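Local coordinates for protein putative Acetyltransferase from the GNAT family (Novosphingobium aromaticivorans DSM 12444, PDB 3EC4) that probably transfers acyl groups, most likely from an acyl-coenzyme A donor as other GNAT-family acetyltransferases do, at residues R142-A147 with R172-R177; R177-V182 with L211-R216. All blocks are in the same frame, centred on the assembly; numbering follows the deposited sequence.

Contact 1 of 2, residues R142-A147 with R172-R177; sequences RLAAMA and RGLAAR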
loop_
_atom_site.group_PDB
_atom_site.type_symbol
_atom_site.label_atom_id
_atom_site.label_comp_id
_atom_site.label_asym_id
_atom_site.label_seq_id
_atom_site.Cartn_x
_atom_site.Cartn_y
_atom_site.Cartn_z
ATOM N N ARG A 142 11.636 7.946 20.675
ATOM C CA ARG A 142 11.311 6.775 19.867
ATOM C C ARG A 142 10.391 7.145 18.703
ATOM O O ARG A 142 9.608 8.090 18.808
ATOM C CB ARG A 142 10.659 5.723 20.727
ATOM C CG ARG A 142 11.474 5.392 21.926
ATOM C CD ARG A 142 11.025 4.147 22.665
ATOM N NE ARG A 142 12.039 3.860 23.686
ATOM C CZ ARG A 142 12.063 4.331 24.939
ATOM N NH1 ARG A 142 11.093 5.086 25.435
ATOM N NH2 ARG A 142 13.085 4.003 25.718
ATOM N N LEU A 143 10.484 6.387 17.611
ATOM C CA LEU A 143 9.553 6.520 16.478
ATOM C C LEU A 143 8.251 5.858 16.873
ATOM O O LEU A 143 8.164 4.655 16.870
ATOM C CB LEU A 143 10.122 5.866 15.221
ATOM C CG LEU A 143 9.270 5.924 13.936
ATOM C CD1 LEU A 143 9.002 7.389 13.571
ATOM C CD2 LEU A 143 9.889 5.128 12.814
ATOM N N ALA A 144 7.247 6.657 17.214
ATOM C CA ALA A 144 5.987 6.134 17.755
ATOM C C ALA A 144 5.075 5.530 16.696
ATOM O O ALA A 144 4.355 4.591 16.941
ATOM C CB ALA A 144 5.280 7.220 18.489
ATOM N N ALA A 145 5.096 6.120 15.506
ATOM C CA ALA A 145 4.104 5.852 14.473
ATOM C C ALA A 145 4.627 6.443 13.190
ATOM O O ALA A 145 5.422 7.381 13.212
ATOM C CB ALA A 145 2.751 6.498 14.802
HETATM N N MSE A 146 4.147 5.900 12.088
HETATM C CA MSE A 146 4.500 6.399 10.765
HETATM C C MSE A 146 3.386 6.189 9.754
HETATM O O MSE A 146 2.421 5.421 9.987
HETATM C CB MSE A 146 5.790 5.751 10.273
HETATM C CG MSE A 146 5.599 4.340 9.909
HETATM SE SE MSE A 146 7.250 3.515 9.288
HETATM C CE MSE A 146 6.634 1.749 9.065
ATOM N N ALA A 147 3.536 6.847 8.603
ATOM C CA ALA A 147 2.678 6.626 7.438
ATOM C C ALA A 147 3.403 7.151 6.218
ATOM O O ALA A 147 4.247 8.040 6.312
ATOM C CB ALA A 147 1.304 7.322 7.561
ATOM N N ARG A 172 -3.810 7.558 20.863
ATOM C CA ARG A 172 -3.439 8.984 21.037
ATOM C C ARG A 172 -3.684 9.848 19.795
ATOM O O ARG A 172 -3.271 10.988 19.755
ATOM C CB ARG A 172 -1.953 9.126 21.348
ATOM C CG ARG A 172 -1.503 8.289 22.503
ATOM C CD ARG A 172 -0.129 8.708 22.924
ATOM N NE ARG A 172 0.427 7.680 23.790
ATOM C CZ ARG A 172 1.503 7.837 24.552
ATOM N NH1 ARG A 172 2.150 8.988 24.574
ATOM N NH2 ARG A 172 1.931 6.819 25.282
ATOM N N GLY A 173 -4.319 9.300 18.777
ATOM C CA GLY A 173 -4.609 10.067 17.558
ATOM C C GLY A 173 -3.464 10.200 16.574
ATOM O O GLY A 173 -3.487 11.044 15.664
ATOM N N LEU A 174 -2.461 9.355 16.708
ATOM C CA LEU A 174 -1.259 9.526 15.856
ATOM C C LEU A 174 -1.534 9.189 14.415
ATOM O O LEU A 174 -1.107 9.948 13.499
ATOM C CB LEU A 174 -0.082 8.740 16.383
ATOM C CG LEU A 174 0.323 9.155 17.797
ATOM C CD1 LEU A 174 1.565 8.384 18.256
ATOM C CD2 LEU A 174 0.485 10.661 17.911
ATOM N N ALA A 175 -2.219 8.069 14.197
ATOM C CA ALA A 175 -2.538 7.610 12.836
ATOM C C ALA A 175 -3.282 8.662 12.025
ATOM O O ALA A 175 -2.894 8.950 10.894
ATOM C CB ALA A 175 -3.343 6.297 12.862
ATOM N N ALA A 176 -4.307 9.271 12.615
ATOM C CA ALA A 176 -5.077 10.303 11.962
ATOM C C ALA A 176 -4.196 11.482 11.564
ATOM O O ALA A 176 -4.207 11.914 10.408
ATOM C CB ALA A 176 -6.199 10.773 12.855
ATOM N N ARG A 177 -3.368 11.940 12.498
ATOM C CA ARG A 177 -2.476 13.055 12.219
ATOM C C ARG A 177 -1.464 12.755 11.112
ATOM O O ARG A 177 -1.217 13.591 10.255
ATOM C CB ARG A 177 -1.790 13.525 13.482
ATOM C CG ARG A 177 -2.743 14.188 14.472
ATOM C CD ARG A 177 -2.114 14.242 15.818
ATOM N NE ARG A 177 -0.893 15.039 15.788
ATOM C CZ ARG A 177 0.017 15.025 16.749
ATOM N NH1 ARG A 177 -0.161 14.310 17.861
ATOM N NH2 ARG A 177 1.103 15.751 16.608
#
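In the region of the GNAT fold that in relatives binds coenzyme A, Leu174 opens helix 174-188 and rests on Ala144 and Ala145 of strand 142-149. Gly173 and Ala175 fall at the G and G/A positions of the family's R/Q-x-x-G-x-G/A signature, whose loop and helix start hold the cofactor's pyrophosphate in relatives. Leu174 touches at two points: its CB lies 3.9 Å from Ala145 CB, while CD1 reaches on to Ala144 CB, also at 3.9 Å. The side chain is extended, with CD1 anti to CA (chi2 -177°), which carries this methyl out to Ala144 while it still borders Ala145. Two consecutive strand residues can both face the helix because Ala144 has a helical backbone (psi -35°) and pairs, like Ala145, with Val137, consistent with a classic beta bulge. The short methyls let the helix start come close, and leucine is long enough to cover both. Gly173 is the N-cap, and its positive phi (81°) suits a residue without a side chain; its O accepts the first helical bond from Arg177 N, at 3.3 Å. Ile139 of strand 134-139 also touches Leu174 and Ala144, while Ala175 touches Val163 of strand 157-165, so the helix start sits over three neighbouring strands.

Contact 2 of 2, residues R177-V182 with L211-R216; sequences RLIRKV and LGFRAR
The Arg180 guanidinium has Leu211 CD2 4.2 Å above its plane, offset toward the rim, and the Phe213 ring is met obliquely by Ile179 CG2. In the GNAT fold these groups join helix 174-188 to the turn that leads from helix 202-210 into strand 214-226. That turn is a Schellman motif: Gly212 is the C-prime residue, its positive phi (101°) easily adopted by glycine, with Phe213 N bonded to Tyr208 O and Gly212 N to Glu209 O. The reversal directs Leu211 and Phe213, on either side of the glycine in sequence, toward the same helix. Leucine suits the first place because its fork serves two neighbours, CD1 going to Ile179 and CD2 to the aliphatic part of Arg180, where CG is 3.8 Å away. An arginine works here because its methylenes pack while its charged end makes a cation-pi contact with Phe96. The side chains of Ile179 and Arg180 each cross that of Leu211 at about a right angle. The beta-branch of Ile179 supplies the methyl that meets both turn residues: CG2, anti to the backbone N, lies 3.6 Å from Leu211 CD1 and 4.1 Å from Phe213 CE1.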
loop_
_atom_site.group_PDB
_atom_site.type_symbol
_atom_site.label_atom_id
_atom_site.label_comp_id
_atom_site.label_asym_id
_atom_site.label_seq_id
_atom_site.Cartn_x
_atom_site.Cartn_y
_atom_site.Cartn_z
ATOM N N ARG A 177 -3.368 11.940 12.498
ATOM C CA ARG A 177 -2.476 13.055 12.219
ATOM C C ARG A 177 -1.464 12.755 11.112
ATOM O O ARG A 177 -1.217 13.591 10.255
ATOM C CB ARG A 177 -1.790 13.525 13.482
ATOM C CG ARG A 177 -2.743 14.188 14.472
ATOM C CD ARG A 177 -2.114 14.242 15.818
ATOM N NE ARG A 177 -0.893 15.039 15.788
ATOM C CZ ARG A 177 0.017 15.025 16.749
ATOM N NH1 ARG A 177 -0.161 14.310 17.861
ATOM N NH2 ARG A 177 1.103 15.751 16.608
ATOM N N LEU A 178 -0.932 11.539 11.088
ATOM C CA LEU A 178 -0.009 11.112 10.026
ATOM C C LEU A 178 -0.687 11.012 8.652
ATOM O O LEU A 178 -0.118 11.458 7.640
ATOM C CB LEU A 178 0.630 9.781 10.416
ATOM C CG LEU A 178 1.712 9.984 11.510
ATOM C CD1 LEU A 178 2.049 8.733 12.300
ATOM C CD2 LEU A 178 3.019 10.570 10.851
ATOM N N ILE A 179 -1.879 10.418 8.603
ATOM C CA ILE A 179 -2.647 10.412 7.354
ATOM C C ILE A 179 -2.878 11.853 6.846
ATOM O O ILE A 179 -2.710 12.140 5.661
ATOM C CB ILE A 179 -3.969 9.625 7.501
ATOM C CG1 ILE A 179 -3.665 8.140 7.732
ATOM C CG2 ILE A 179 -4.850 9.833 6.218
ATOM C CD1 ILE A 179 -4.763 7.296 8.386
ATOM N N ARG A 180 -3.280 12.752 7.728
ATOM C CA ARG A 180 -3.439 14.164 7.346
ATOM C C ARG A 180 -2.188 14.715 6.677
ATOM O O ARG A 180 -2.281 15.423 5.684
ATOM C CB ARG A 180 -3.751 15.043 8.548
ATOM C CG ARG A 180 -5.175 14.887 9.144
ATOM C CD ARG A 180 -5.279 15.761 10.356
ATOM N NE ARG A 180 -6.565 15.834 11.048
ATOM C CZ ARG A 180 -7.589 16.580 10.638
ATOM N NH1 ARG A 180 -7.508 17.275 9.525
ATOM N NH2 ARG A 180 -8.709 16.627 11.349
ATOM N N LYS A 181 -1.030 14.441 7.247
ATOM C CA LYS A 181 0.215 14.965 6.696
ATOM C C LYS A 181 0.492 14.382 5.319
ATOM O O LYS A 181 0.826 15.080 4.368
ATOM C CB LYS A 181 1.368 14.671 7.628
ATOM C CG LYS A 181 2.665 15.339 7.187
ATOM C CD LYS A 181 2.636 16.848 7.264
ATOM C CE LYS A 181 3.999 17.402 6.898
ATOM N NZ LYS A 181 4.014 18.840 6.893
ATOM N N VAL A 182 0.358 13.078 5.192
ATOM C CA VAL A 182 0.574 12.451 3.886
ATOM C C VAL A 182 -0.354 13.046 2.768
ATOM O O VAL A 182 0.108 13.361 1.655
ATOM C CB VAL A 182 0.397 10.891 3.988
ATOM C CG1 VAL A 182 0.369 10.283 2.515
ATOM C CG2 VAL A 182 1.514 10.240 4.807
ATOM N N LEU A 211 -11.560 11.400 7.696
ATOM C CA LEU A 211 -10.406 12.082 7.107
ATOM C C LEU A 211 -10.653 12.406 5.637
ATOM O O LEU A 211 -9.728 12.783 4.922
ATOM C CB LEU A 211 -9.163 11.197 7.238
ATOM C CG LEU A 211 -8.616 11.077 8.669
ATOM C CD1 LEU A 211 -7.553 9.933 8.622
ATOM C CD2 LEU A 211 -8.054 12.378 9.113
ATOM N N GLY A 212 -11.894 12.271 5.170
ATOM C CA GLY A 212 -12.208 12.736 3.805
ATOM C C GLY A 212 -12.284 11.657 2.749
ATOM O O GLY A 212 -12.495 11.952 1.562
ATOM N N PHE A 213 -12.074 10.398 3.154
ATOM C CA PHE A 213 -12.132 9.278 2.185
ATOM C C PHE A 213 -13.551 8.755 2.071
ATOM O O PHE A 213 -14.275 8.669 3.047
ATOM C CB PHE A 213 -11.245 8.122 2.554
ATOM C CG PHE A 213 -9.787 8.429 2.444
ATOM C CD1 PHE A 213 -9.133 9.124 3.441
ATOM C CD2 PHE A 213 -9.066 8.049 1.309
ATOM C CE1 PHE A 213 -7.781 9.400 3.328
ATOM C CE2 PHE A 213 -7.704 8.296 1.207
ATOM C CZ PHE A 213 -7.073 8.967 2.203
ATOM N N ARG A 214 -13.946 8.407 0.863
ATOM C CA ARG A 214 -15.251 7.799 0.644
ATOM C C ARG A 214 -15.021 6.466 -0.036
ATOM O O ARG A 214 -14.008 6.298 -0.739
ATOM C CB ARG A 214 -16.144 8.710 -0.220
ATOM C CG ARG A 214 -15.732 8.866 -1.711
ATOM C CD ARG A 214 -16.539 9.994 -2.410
ATOM N NE ARG A 214 -16.044 10.236 -3.771
ATOM C CZ ARG A 214 -16.206 9.393 -4.787
ATOM N NH1 ARG A 214 -16.894 8.288 -4.641
ATOM N NH2 ARG A 214 -15.680 9.662 -5.969
ATOM N N ALA A 215 -15.960 5.532 0.176
ATOM C CA ALA A 215 -15.935 4.234 -0.449
ATOM C C ALA A 215 -16.015 4.390 -1.939
ATOM O O ALA A 215 -16.896 5.081 -2.457
ATOM C CB ALA A 215 -17.106 3.368 0.055
ATOM N N ARG A 216 -15.088 3.770 -2.639
ATOM C CA ARG A 216 -15.122 3.766 -4.077
ATOM C C ARG A 216 -15.667 2.422 -4.587
ATOM O O ARG A 216 -16.666 2.396 -5.297
ATOM C CB ARG A 216 -13.751 4.032 -4.670
ATOM C CG ARG A 216 -13.867 4.360 -6.136
ATOM C CD ARG A 216 -12.601 4.261 -6.883
ATOM N NE ARG A 216 -12.924 3.970 -8.269
ATOM C CZ ARG A 216 -12.656 2.839 -8.928
ATOM N NH1 ARG A 216 -11.979 1.814 -8.396
ATOM N NH2 ARG A 216 -13.054 2.769 -10.185
#

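The two contacts follow one another along the chain, Arg177 ending the first and starting the second; their centres lie 14 Å apart. Helix 174-188 is the common element, forming the crossover between parallel strands 157-165 and 192-198. Its start meets strand 142-149 in contact 1, and its next turn meets the approach to strand 214-226 in contact 2, so the helix ties together parts of the mixed sheet that are far apart in strand order. Leu178 joins the two sites: its CD1 packs on Ala145 CB at 3.4 Å. One helix face thus settles on the sheet while another flank receives the turn. In relatives the N-terminal end of this helix faces the cofactor.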